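Local coordinates for 5-formaminoimidazole-4-carboxamide-1-(beta)-D-ribofuranosyl 5'-monophosphate synthetase (Methanocaldococcus jannaschii, PDB 2R7M), which catalyses the ATP- and formate-dependent formylation of AICAR to FAICAR in purine biosynthesis, without using folates, at residues Gly25-Leu30 with Val90-Phe95; Asp150-Val155 with Glu199-Gly204; Pro293-Ser298 with Arg314-Thr319. All blocks are in the same frame, centred on the assembly; numbering follows the deposited sequence.

How the contacts relate
Contacts 1 and 3 line one nucleotide pocket, and contact 2 lines another. The AMP of chain F rests against both Gly25-Leu30 with Val90-Phe95 and the loop Arg314-Thr319, where AICAR-binding residues suggest that it occupies the substrate site. The centres of contacts 1 and 3 are about 12 Å apart, and the two meet directly: Thr-28 OG1 lies 3.4 Å from Val-315 CG1. Contact 2 holds the AMP of chain E in the ATP site, its centre about 31 Å from that of contact 1 and about 22 Å from that of contact 3. Gln-297 of contact 3 neighbours Glu-310, both predicted magnesium ligands, and the Glu-310 side chain is about 7 Å from that of Glu-199 in contact 2.

Contact 1: Gly25-Leu30 with Val90-Phe95. With AMP (adenosine monophosphate), chain F.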
loop_
_atom_site.group_PDB
_atom_site.type_symbol
_atom_site.label_atom_id
_atom_site.label_comp_id
_atom_site.label_asym_id
_atom_site.label_seq_id
_atom_site.Cartn_x
_atom_site.Cartn_y
_atom_site.Cartn_z
ATOM N N GLY A 25 -27.902 9.852 3.259
ATOM C CA GLY A 25 -26.823 10.705 2.804
ATOM C C GLY A 25 -26.702 11.974 3.629
ATOM O O GLY A 25 -27.174 13.029 3.215
ATOM N N SER A 26 -26.066 11.859 4.792
ATOM C CA SER A 26 -25.821 12.989 5.676
ATOM C C SER A 26 -25.079 12.529 6.916
ATOM O O SER A 26 -24.829 11.341 7.101
ATOM C CB SER A 26 -27.142 13.655 6.084
ATOM O OG SER A 26 -26.918 14.750 6.958
ATOM N N HIS A 27 -24.725 13.484 7.771
ATOM C CA HIS A 27 -24.140 13.192 9.084
ATOM C C HIS A 27 -22.724 12.590 9.063
ATOM O O HIS A 27 -21.745 13.285 9.334
ATOM C CB HIS A 27 -25.084 12.314 9.906
ATOM C CG HIS A 27 -24.747 12.267 11.363
ATOM N ND1 HIS A 27 -24.064 11.213 11.934
ATOM C CD2 HIS A 27 -24.995 13.145 12.368
ATOM C CE1 HIS A 27 -23.909 11.438 13.227
ATOM N NE2 HIS A 27 -24.464 12.604 13.516
ATOM N N THR A 28 -22.630 11.298 8.761
ATOM C CA THR A 28 -21.359 10.578 8.747
ATOM C C THR A 28 -21.329 9.562 7.603
ATOM O O THR A 28 -20.592 8.578 7.657
ATOM C CB THR A 28 -21.168 9.778 10.055
ATOM O OG1 THR A 28 -22.408 9.158 10.415
ATOM C CG2 THR A 28 -20.689 10.674 11.212
ATOM N N SER A 29 -22.145 9.785 6.578
ATOM C CA SER A 29 -22.386 8.752 5.571
ATOM C C SER A 29 -21.247 8.605 4.565
ATOM O O SER A 29 -21.101 7.565 3.947
ATOM C CB SER A 29 -23.704 9.002 4.837
ATOM O OG SER A 29 -23.593 10.139 3.999
ATOM N N LEU A 30 -20.449 9.652 4.398
ATOM C CA LEU A 30 -19.303 9.597 3.496
ATOM C C LEU A 30 -18.304 8.486 3.838
ATOM O O LEU A 30 -17.819 7.810 2.937
ATOM C CB LEU A 30 -18.583 10.943 3.439
ATOM C CG LEU A 30 -19.250 12.050 2.626
ATOM C CD1 LEU A 30 -18.370 13.290 2.647
ATOM C CD2 LEU A 30 -19.495 11.583 1.200
ATOM N N VAL A 90 -27.212 1.426 8.372
ATOM C CA VAL A 90 -26.349 1.923 9.454
ATOM C C VAL A 90 -26.920 3.241 9.974
ATOM O O VAL A 90 -26.980 4.235 9.244
ATOM C CB VAL A 90 -24.855 2.052 9.025
ATOM C CG1 VAL A 90 -24.029 2.791 10.088
ATOM C CG2 VAL A 90 -24.258 0.661 8.771
ATOM N N PRO A 91 -27.389 3.235 11.229
ATOM C CA PRO A 91 -28.056 4.414 11.757
ATOM C C PRO A 91 -27.073 5.503 12.171
ATOM O O PRO A 91 -25.924 5.227 12.548
ATOM C CB PRO A 91 -28.791 3.874 12.986
ATOM C CG PRO A 91 -27.945 2.759 13.460
ATOM C CD PRO A 91 -27.332 2.141 12.218
ATOM N N HIS A 92 -27.534 6.740 12.091
ATOM C CA HIS A 92 -26.748 7.868 12.546
ATOM C C HIS A 92 -27.650 9.049 12.919
ATOM O O HIS A 92 -28.852 9.025 12.655
ATOM C CB HIS A 92 -25.700 8.248 11.498
ATOM C CG HIS A 92 -26.265 8.636 10.167
ATOM N ND1 HIS A 92 -27.230 9.608 10.019
ATOM C CD2 HIS A 92 -25.951 8.226 8.914
ATOM C CE1 HIS A 92 -27.502 9.768 8.736
ATOM N NE2 HIS A 92 -26.740 8.940 8.043
ATOM N N GLY A 93 -27.063 10.066 13.539
ATOM C CA GLY A 93 -27.807 11.227 14.019
ATOM C C GLY A 93 -28.917 11.726 13.112
ATOM O O GLY A 93 -30.058 11.870 13.547
ATOM N N SER A 94 -28.577 12.001 11.854
ATOM C CA SER A 94 -29.526 12.564 10.893
ATOM C C SER A 94 -30.644 11.601 10.521
ATOM O O SER A 94 -31.783 12.021 10.302
ATOM C CB SER A 94 -28.811 12.996 9.613
ATOM O OG SER A 94 -28.242 14.280 9.749
ATOM N N PHE A 95 -30.308 10.317 10.423
ATOM C CA PHE A 95 -31.274 9.310 10.012
ATOM C C PHE A 95 -32.380 9.196 11.048
ATOM O O PHE A 95 -33.562 9.122 10.708
ATOM C CB PHE A 95 -30.599 7.950 9.823
ATOM C CG PHE A 95 -31.565 6.807 9.761
ATOM C CD1 PHE A 95 -32.323 6.583 8.615
ATOM C CD2 PHE A 95 -31.730 5.965 10.849
ATOM C CE1 PHE A 95 -33.220 5.536 8.552
ATOM C CE2 PHE A 95 -32.630 4.914 10.797
ATOM C CZ PHE A 95 -33.375 4.701 9.646
HETATM P P AMP F . -27.495 17.401 11.023
HETATM O O1P AMP F . -28.212 18.569 11.665
HETATM O O2P AMP F . -28.390 16.549 10.149
HETATM O O3P AMP F . -26.180 17.754 10.370
HETATM O "O5'" AMP F . -27.047 16.441 12.237
HETATM C "C5'" AMP F . -27.979 15.908 13.174
HETATM C "C4'" AMP F . -27.419 16.017 14.598
HETATM O "O4'" AMP F . -26.217 15.251 14.766
HETATM C "C3'" AMP F . -27.076 17.448 15.006
HETATM O "O3'" AMP F . -28.144 18.018 15.754
HETATM C "C2'" AMP F . -25.826 17.335 15.857
HETATM O "O2'" AMP F . -26.132 17.300 17.254
HETATM C "C1'" AMP F . -25.223 15.996 15.485
HETATM N N9 AMP F . -24.041 16.244 14.620
HETATM C C8 AMP F . -24.078 16.370 13.285
HETATM N N7 AMP F . -22.842 16.584 12.787
HETATM C C5 AMP F . -21.983 16.596 13.821
HETATM C C6 AMP F . -20.524 16.774 13.981
HETATM N N6 AMP F . -19.732 16.994 12.897
HETATM N N1 AMP F . -20.024 16.728 15.241
HETATM C C2 AMP F . -20.811 16.518 16.309
HETATM N N3 AMP F . -22.142 16.351 16.233
HETATM C C4 AMP F . -22.777 16.379 15.034
#
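Two different first torsions lay the imidazoles of His-27 and His-92 alongside each other: His-27 carries CG anti to the backbone N (chi1 -165°), whereas His-92 places CG between its backbone N and carbonyl carbon (chi1 60°). The rings run past each other in opposite directions, planes 18° apart but slid so far, with centroids 5.1 Å apart, that they barely overlap. What covers the face of His-92 is instead His-27 CB, a CH-pi contact 3.7 Å from the ring centroid. His-27 is covered in turn by the start of helix 93-99: Gly-93 CA lies 3.8 Å from the centroid of the His-27 ring, above one face, with Gly-93 N over the ring centre. The backbone at His-27 bends in a classic gamma turn, closed by a weak bond of 2.8 Å from Thr-28 N to Ser-26 O. Thr-28 OG1 is hydrogen-bonded to His-27 ND1 (3.0 Å), and this bond, with the packing of Gly-93, restrains the rotation of the imidazole. The opposite nitrogen, NE2, comes within 3.4 Å of O4' of the AMP of chain F, near the ring plane. Ser-26 OG and Ser-94 OG share a 3.1 Å hydrogen bond, although the modelled place of Ser-94 OG, and with it its approach to the phosphate, is doubtful. His-92 stands in the second shell, its NE2 hydrogen-bonded to Leu-24 O. The outcome is an AICAR pocket in which His-27 is held by a hydroxyl at one nitrogen and by peptide at one face, while the nearby helix start may add some positive potential for the phosphate.

Contact 2: Asp150-Val155 with Glu199-Gly204; sequences DGTVIV and EEYVVG. With AMP (adenosine monophosphate), chain E.
Ile-154 and Glu-199 lie side by side, pointing the same way from paired antiparallel strands, with Ile-154 CG2 3.8 Å from Glu-199 CG. Backbone bonds in both directions join this pair, and Tyr-201 N extends the ladder to Thr-152 O (3.0 Å). A water also bridges Thr-152 O, weakly, and Tyr-201 O. Just past the strand end, Tyr-201 turns its ring so that an edge meets Ile-154, CD1 lying 3.8 Å from Ile-154 CB, while C2 of the AMP of chain E sits over the centre of one face, 3.6 Å above the plane. Ile-154 CD1 reaches further, to 3.7 Å from N9 of the same adenine. Glu-199, its CG between backbone N and carbonyl carbon (chi1 56°), sends OE2 to N6 of the AMP at 2.8 Å; Lys-156 forms a salt bridge with that same oxygen. N6 gives a second, weak bond to Glu-200 O, and Val-202 N donates to N1 of the AMP (2.8 Å). Donating through N6 and accepting at N1, the base is read as adenine by a carboxylate and by the backbone of the strand end and the loop after it, as in the ATP pocket of ATP-grasp enzymes.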
loop_
_atom_site.group_PDB
_atom_site.type_symbol
_atom_site.label_atom_id
_atom_site.label_comp_id
_atom_site.label_asym_id
_atom_site.label_seq_id
_atom_site.Cartn_x
_atom_site.Cartn_y
_atom_site.Cartn_z
ATOM N N ASP A 150 -24.548 28.109 42.502
ATOM C CA ASP A 150 -23.518 28.556 43.441
ATOM C C ASP A 150 -22.137 28.606 42.783
ATOM O O ASP A 150 -21.110 28.646 43.460
ATOM C CB ASP A 150 -23.470 27.625 44.654
ATOM C CG ASP A 150 -23.106 26.192 44.277
ATOM O OD1 ASP A 150 -22.970 25.899 43.068
ATOM O OD2 ASP A 150 -22.956 25.354 45.191
ATOM N N GLY A 151 -22.117 28.586 41.457
ATOM C CA GLY A 151 -20.873 28.617 40.703
ATOM C C GLY A 151 -21.198 28.974 39.272
ATOM O O GLY A 151 -22.312 29.404 38.982
ATOM N N THR A 152 -20.237 28.802 38.373
ATOM C CA THR A 152 -20.527 28.990 36.960
ATOM C C THR A 152 -21.253 27.751 36.441
ATOM O O THR A 152 -20.844 26.612 36.696
ATOM C CB THR A 152 -19.264 29.309 36.135
ATOM O OG1 THR A 152 -18.601 30.441 36.708
ATOM C CG2 THR A 152 -19.626 29.641 34.694
ATOM N N VAL A 153 -22.364 27.982 35.755
ATOM C CA VAL A 153 -23.156 26.897 35.211
ATOM C C VAL A 153 -23.378 27.156 33.738
ATOM O O VAL A 153 -23.190 28.280 33.260
ATOM C CB VAL A 153 -24.551 26.762 35.895
ATOM C CG1 VAL A 153 -24.421 26.369 37.366
ATOM C CG2 VAL A 153 -25.359 28.033 35.737
ATOM N N ILE A 154 -23.773 26.116 33.013
ATOM C CA ILE A 154 -24.221 26.302 31.645
ATOM C C ILE A 154 -25.668 25.852 31.621
ATOM O O ILE A 154 -26.032 24.903 32.314
ATOM C CB ILE A 154 -23.359 25.494 30.625
ATOM C CG1 ILE A 154 -23.792 25.798 29.184
ATOM C CG2 ILE A 154 -23.419 23.997 30.937
ATOM C CD1 ILE A 154 -22.948 25.100 28.120
ATOM N N VAL A 155 -26.498 26.532 30.843
ATOM C CA VAL A 155 -27.921 26.212 30.850
ATOM C C VAL A 155 -28.411 25.811 29.468
ATOM O O VAL A 155 -28.313 26.587 28.521
ATOM C CB VAL A 155 -28.784 27.385 31.391
ATOM C CG1 VAL A 155 -30.222 26.927 31.585
ATOM C CG2 VAL A 155 -28.208 27.906 32.696
ATOM N N GLU A 199 -26.483 22.890 34.618
ATOM C CA GLU A 199 -25.427 22.038 35.142
ATOM C C GLU A 199 -24.126 22.785 35.316
ATOM O O GLU A 199 -23.901 23.838 34.720
ATOM C CB GLU A 199 -25.221 20.788 34.264
ATOM C CG GLU A 199 -24.934 21.065 32.778
ATOM C CD GLU A 199 -24.570 19.799 31.997
ATOM O OE1 GLU A 199 -25.215 18.748 32.202
ATOM O OE2 GLU A 199 -23.639 19.851 31.169
ATOM N N GLU A 200 -23.272 22.225 36.157
ATOM C CA GLU A 200 -21.923 22.712 36.338
ATOM C C GLU A 200 -21.249 23.014 34.999
ATOM O O GLU A 200 -21.298 22.202 34.078
ATOM C CB GLU A 200 -21.130 21.644 37.085
ATOM C CG GLU A 200 -19.682 21.967 37.288
ATOM C CD GLU A 200 -18.942 20.838 37.949
ATOM O OE1 GLU A 200 -19.541 19.747 38.128
ATOM O OE2 GLU A 200 -17.758 21.044 38.292
ATOM N N TYR A 201 -20.629 24.184 34.888
ATOM C CA TYR A 201 -19.804 24.501 33.729
ATOM C C TYR A 201 -18.436 23.868 33.966
ATOM O O TYR A 201 -17.706 24.272 34.879
ATOM C CB TYR A 201 -19.672 26.018 33.521
ATOM C CG TYR A 201 -19.031 26.375 32.195
ATOM C CD1 TYR A 201 -19.812 26.684 31.087
ATOM C CD2 TYR A 201 -17.643 26.367 32.037
ATOM C CE1 TYR A 201 -19.233 26.986 29.856
ATOM C CE2 TYR A 201 -17.058 26.664 30.808
ATOM C CZ TYR A 201 -17.856 26.969 29.724
ATOM O OH TYR A 201 -17.284 27.274 28.503
ATOM N N VAL A 202 -18.101 22.846 33.180
ATOM C CA VAL A 202 -16.787 22.218 33.306
ATOM C C VAL A 202 -15.773 22.974 32.448
ATOM O O VAL A 202 -15.973 23.162 31.249
ATOM C CB VAL A 202 -16.809 20.699 32.968
ATOM C CG1 VAL A 202 -15.410 20.099 33.087
ATOM C CG2 VAL A 202 -17.780 19.954 33.900
ATOM N N VAL A 203 -14.703 23.429 33.088
ATOM C CA VAL A 203 -13.648 24.184 32.420
ATOM C C VAL A 203 -12.476 23.252 32.100
ATOM O O VAL A 203 -11.789 22.758 32.999
ATOM C CB VAL A 203 -13.165 25.372 33.296
ATOM C CG1 VAL A 203 -12.137 26.216 32.552
ATOM C CG2 VAL A 203 -14.354 26.225 33.749
ATOM N N GLY A 204 -12.257 22.990 30.817
ATOM C CA GLY A 204 -11.237 22.026 30.442
ATOM C C GLY A 204 -11.117 21.787 28.953
ATOM O O GLY A 204 -11.716 22.488 28.139
HETATM P P AMP E . -24.459 19.703 24.184
HETATM O O1P AMP E . -23.831 18.620 23.341
HETATM O O2P AMP E . -25.583 20.455 23.530
HETATM O O3P AMP E . -24.662 19.277 25.618
HETATM O "O5'" AMP E . -23.341 20.843 24.347
HETATM C "C5'" AMP E . -23.085 21.792 23.322
HETATM C "C4'" AMP E . -21.716 22.362 23.642
HETATM O "O4'" AMP E . -21.775 23.118 24.861
HETATM C "C3'" AMP E . -20.702 21.257 23.910
HETATM O "O3'" AMP E . -20.080 20.748 22.723
HETATM C "C2'" AMP E . -19.717 21.937 24.838
HETATM O "O2'" AMP E . -18.708 22.610 24.083
HETATM C "C1'" AMP E . -20.573 22.942 25.609
HETATM N N9 AMP E . -20.910 22.302 26.897
HETATM C C8 AMP E . -21.873 21.375 27.071
HETATM N N7 AMP E . -21.918 20.949 28.355
HETATM C C5 AMP E . -20.969 21.629 29.032
HETATM C C6 AMP E . -20.502 21.684 30.433
HETATM N N6 AMP E . -21.055 20.894 31.383
HETATM N N1 AMP E . -19.483 22.519 30.719
HETATM C C2 AMP E . -18.909 23.297 29.776
HETATM N N3 AMP E . -19.290 23.307 28.488
HETATM C C4 AMP E . -20.294 22.506 28.061
HETATM O O HOH W 1 -17.525 26.220 36.722
#

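Contact 3: Pro293-Ser298 with Arg314-Thr319. With AMP (adenosine monophosphate), chain F.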
loop_
_atom_site.group_PDB
_atom_site.type_symbol
_atom_site.label_atom_id
_atom_site.label_comp_id
_atom_site.label_asym_id
_atom_site.label_seq_id
_atom_site.Cartn_x
_atom_site.Cartn_y
_atom_site.Cartn_z
ATOM N N PRO A 293 -20.279 1.419 17.235
ATOM C CA PRO A 293 -19.748 2.754 17.547
ATOM C C PRO A 293 -20.481 3.492 18.678
ATOM O O PRO A 293 -21.708 3.514 18.705
ATOM C CB PRO A 293 -19.921 3.516 16.231
ATOM C CG PRO A 293 -21.047 2.822 15.533
ATOM C CD PRO A 293 -20.950 1.372 15.921
ATOM N N PHE A 294 -19.717 4.072 19.603
ATOM C CA PHE A 294 -20.270 5.007 20.593
ATOM C C PHE A 294 -19.235 6.048 21.017
ATOM O O PHE A 294 -18.027 5.798 20.968
ATOM C CB PHE A 294 -20.901 4.289 21.811
ATOM C CG PHE A 294 -19.911 3.583 22.711
ATOM C CD1 PHE A 294 -19.473 4.182 23.887
ATOM C CD2 PHE A 294 -19.448 2.309 22.403
ATOM C CE1 PHE A 294 -18.574 3.539 24.725
ATOM C CE2 PHE A 294 -18.545 1.654 23.244
ATOM C CZ PHE A 294 -18.111 2.269 24.404
ATOM N N CYS A 295 -19.727 7.220 21.409
ATOM C CA CYS A 295 -18.875 8.367 21.729
ATOM C C CYS A 295 -19.146 8.899 23.135
ATOM O O CYS A 295 -20.297 9.143 23.507
ATOM C CB CYS A 295 -19.123 9.486 20.711
ATOM S SG CYS A 295 -18.119 10.968 20.924
ATOM N N LEU A 296 -18.087 9.078 23.913
ATOM C CA LEU A 296 -18.169 9.858 25.141
ATOM C C LEU A 296 -17.622 11.248 24.870
ATOM O O LEU A 296 -16.444 11.406 24.547
ATOM C CB LEU A 296 -17.385 9.186 26.273
ATOM C CG LEU A 296 -17.986 7.856 26.732
ATOM C CD1 LEU A 296 -17.260 7.323 27.967
ATOM C CD2 LEU A 296 -19.480 8.000 26.986
ATOM N N GLN A 297 -18.480 12.256 24.974
ATOM C CA GLN A 297 -18.055 13.645 24.777
ATOM C C GLN A 297 -17.715 14.260 26.128
ATOM O O GLN A 297 -18.591 14.549 26.937
ATOM C CB GLN A 297 -19.149 14.427 24.073
ATOM C CG GLN A 297 -19.566 13.760 22.783
ATOM C CD GLN A 297 -20.999 14.027 22.425
ATOM O OE1 GLN A 297 -21.785 13.097 22.229
ATOM N NE2 GLN A 297 -21.357 15.303 22.332
ATOM N N SER A 298 -16.428 14.437 26.372
ATOM C CA SER A 298 -15.955 14.793 27.694
ATOM C C SER A 298 -15.118 16.074 27.730
ATOM O O SER A 298 -14.760 16.645 26.696
ATOM C CB SER A 298 -15.160 13.624 28.280
ATOM O OG SER A 298 -14.120 13.247 27.399
ATOM N N ARG A 314 -24.717 5.675 18.975
ATOM C CA ARG A 314 -24.366 5.236 17.636
ATOM C C ARG A 314 -23.174 6.053 17.153
ATOM O O ARG A 314 -22.480 6.667 17.960
ATOM C CB ARG A 314 -25.560 5.345 16.680
ATOM C CG ARG A 314 -26.500 6.490 16.976
ATOM C CD ARG A 314 -25.814 7.820 16.825
ATOM N NE ARG A 314 -26.709 8.914 17.172
ATOM C CZ ARG A 314 -26.404 10.198 17.032
ATOM N NH1 ARG A 314 -27.286 11.125 17.378
ATOM N NH2 ARG A 314 -25.222 10.556 16.543
ATOM N N VAL A 315 -22.926 6.055 15.848
ATOM C CA VAL A 315 -21.789 6.785 15.312
ATOM C C VAL A 315 -22.008 8.291 15.484
ATOM O O VAL A 315 -23.107 8.787 15.255
ATOM C CB VAL A 315 -21.491 6.391 13.833
ATOM C CG1 VAL A 315 -22.610 6.831 12.902
ATOM C CG2 VAL A 315 -20.126 6.907 13.391
ATOM N N ASP A 316 -20.954 8.985 15.917
ATOM C CA ASP A 316 -20.978 10.418 16.216
ATOM C C ASP A 316 -20.294 11.215 15.097
ATOM O O ASP A 316 -19.322 10.749 14.494
ATOM C CB ASP A 316 -20.279 10.658 17.566
ATOM C CG ASP A 316 -20.121 12.140 17.911
ATOM O OD1 ASP A 316 -20.959 12.667 18.672
ATOM O OD2 ASP A 316 -19.153 12.776 17.445
ATOM N N GLY A 317 -20.798 12.417 14.828
ATOM C CA GLY A 317 -20.303 13.249 13.722
ATOM C C GLY A 317 -18.806 13.491 13.712
ATOM O O GLY A 317 -18.220 13.757 12.665
ATOM N N GLY A 318 -18.184 13.417 14.882
ATOM C CA GLY A 318 -16.756 13.673 15.008
ATOM C C GLY A 318 -15.852 12.652 14.324
ATOM O O GLY A 318 -14.657 12.896 14.171
ATOM N N THR A 319 -16.412 11.510 13.919
ATOM C CA THR A 319 -15.631 10.462 13.249
ATOM C C THR A 319 -15.208 10.929 11.872
ATOM O O THR A 319 -14.333 10.336 11.246
ATOM C CB THR A 319 -16.402 9.133 13.109
ATOM O OG1 THR A 319 -17.692 9.366 12.520
ATOM C CG2 THR A 319 -16.584 8.474 14.451
HETATM P P AMP F . -27.495 17.401 11.023
HETATM O O1P AMP F . -28.212 18.569 11.665
HETATM O O2P AMP F . -28.390 16.549 10.149
HETATM O O3P AMP F . -26.180 17.754 10.370
HETATM O "O5'" AMP F . -27.047 16.441 12.237
HETATM C "C5'" AMP F . -27.979 15.908 13.174
HETATM C "C4'" AMP F . -27.419 16.017 14.598
HETATM O "O4'" AMP F . -26.217 15.251 14.766
HETATM C "C3'" AMP F . -27.076 17.448 15.006
HETATM O "O3'" AMP F . -28.144 18.018 15.754
HETATM C "C2'" AMP F . -25.826 17.335 15.857
HETATM O "O2'" AMP F . -26.132 17.300 17.254
HETATM C "C1'" AMP F . -25.223 15.996 15.485
HETATM N N9 AMP F . -24.041 16.244 14.620
HETATM C C8 AMP F . -24.078 16.370 13.285
HETATM N N7 AMP F . -22.842 16.584 12.787
HETATM C C5 AMP F . -21.983 16.596 13.821
HETATM C C6 AMP F . -20.524 16.774 13.981
HETATM N N6 AMP F . -19.732 16.994 12.897
HETATM N N1 AMP F . -20.024 16.728 15.241
HETATM C C2 AMP F . -20.811 16.518 16.309
HETATM N N3 AMP F . -22.142 16.351 16.233
HETATM C C4 AMP F . -22.777 16.379 15.034
#
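Cys-295 and Asp-316 meet through their CB atoms, 3.5 Å apart, and both side chains then run anti to the backbone N. For Asp-316 (chi1 174°) this swings the carboxylate along the cysteine, with Asp-316 CG 3.8 Å from Cys-295 SG. One carboxylate oxygen, OD1, forms a salt bridge with Arg-228. The other folds back on its own loop: Gly-318 N donates to Asp-316 OD2 at 2.8 Å, coming from above the carboxylate plane, and closes an Asx turn. Asp-316 O is gripped as well, by Thr-319 N and by Thr-319 OG1, so three bonds tie this residue to the short 3-10 segment that follows. Nearer the beginning of the strand segment Pro-293 crosses Val-315 obliquely, its CG 4.0 Å from Val-315 CB, and helix 339-353 packs on both through Met-339. Arg-314 points CB away from the strand; from a first torsion off the staggered positions (chi1 33°) the chain folds over its own loop, where NH2 reaches Val-315 O, 3.0 Å away, with that oxygen close to the guanidinium plane. Its NE is held by a salt bridge to Glu-122, which further fixes the group. No hydrogen bond links the two segments; the strand and the loop are joined by packing alone. Gly-317, with no side chain, brings its CA to 3.5 Å from C6 of the adenine of the AMP of chain F. The arrangement belongs to the ATP-grasp part of the enzyme, where the strand bearing Gln-297, a predicted magnesium ligand, backs a glycine-containing loop that lines the probable AICAR site.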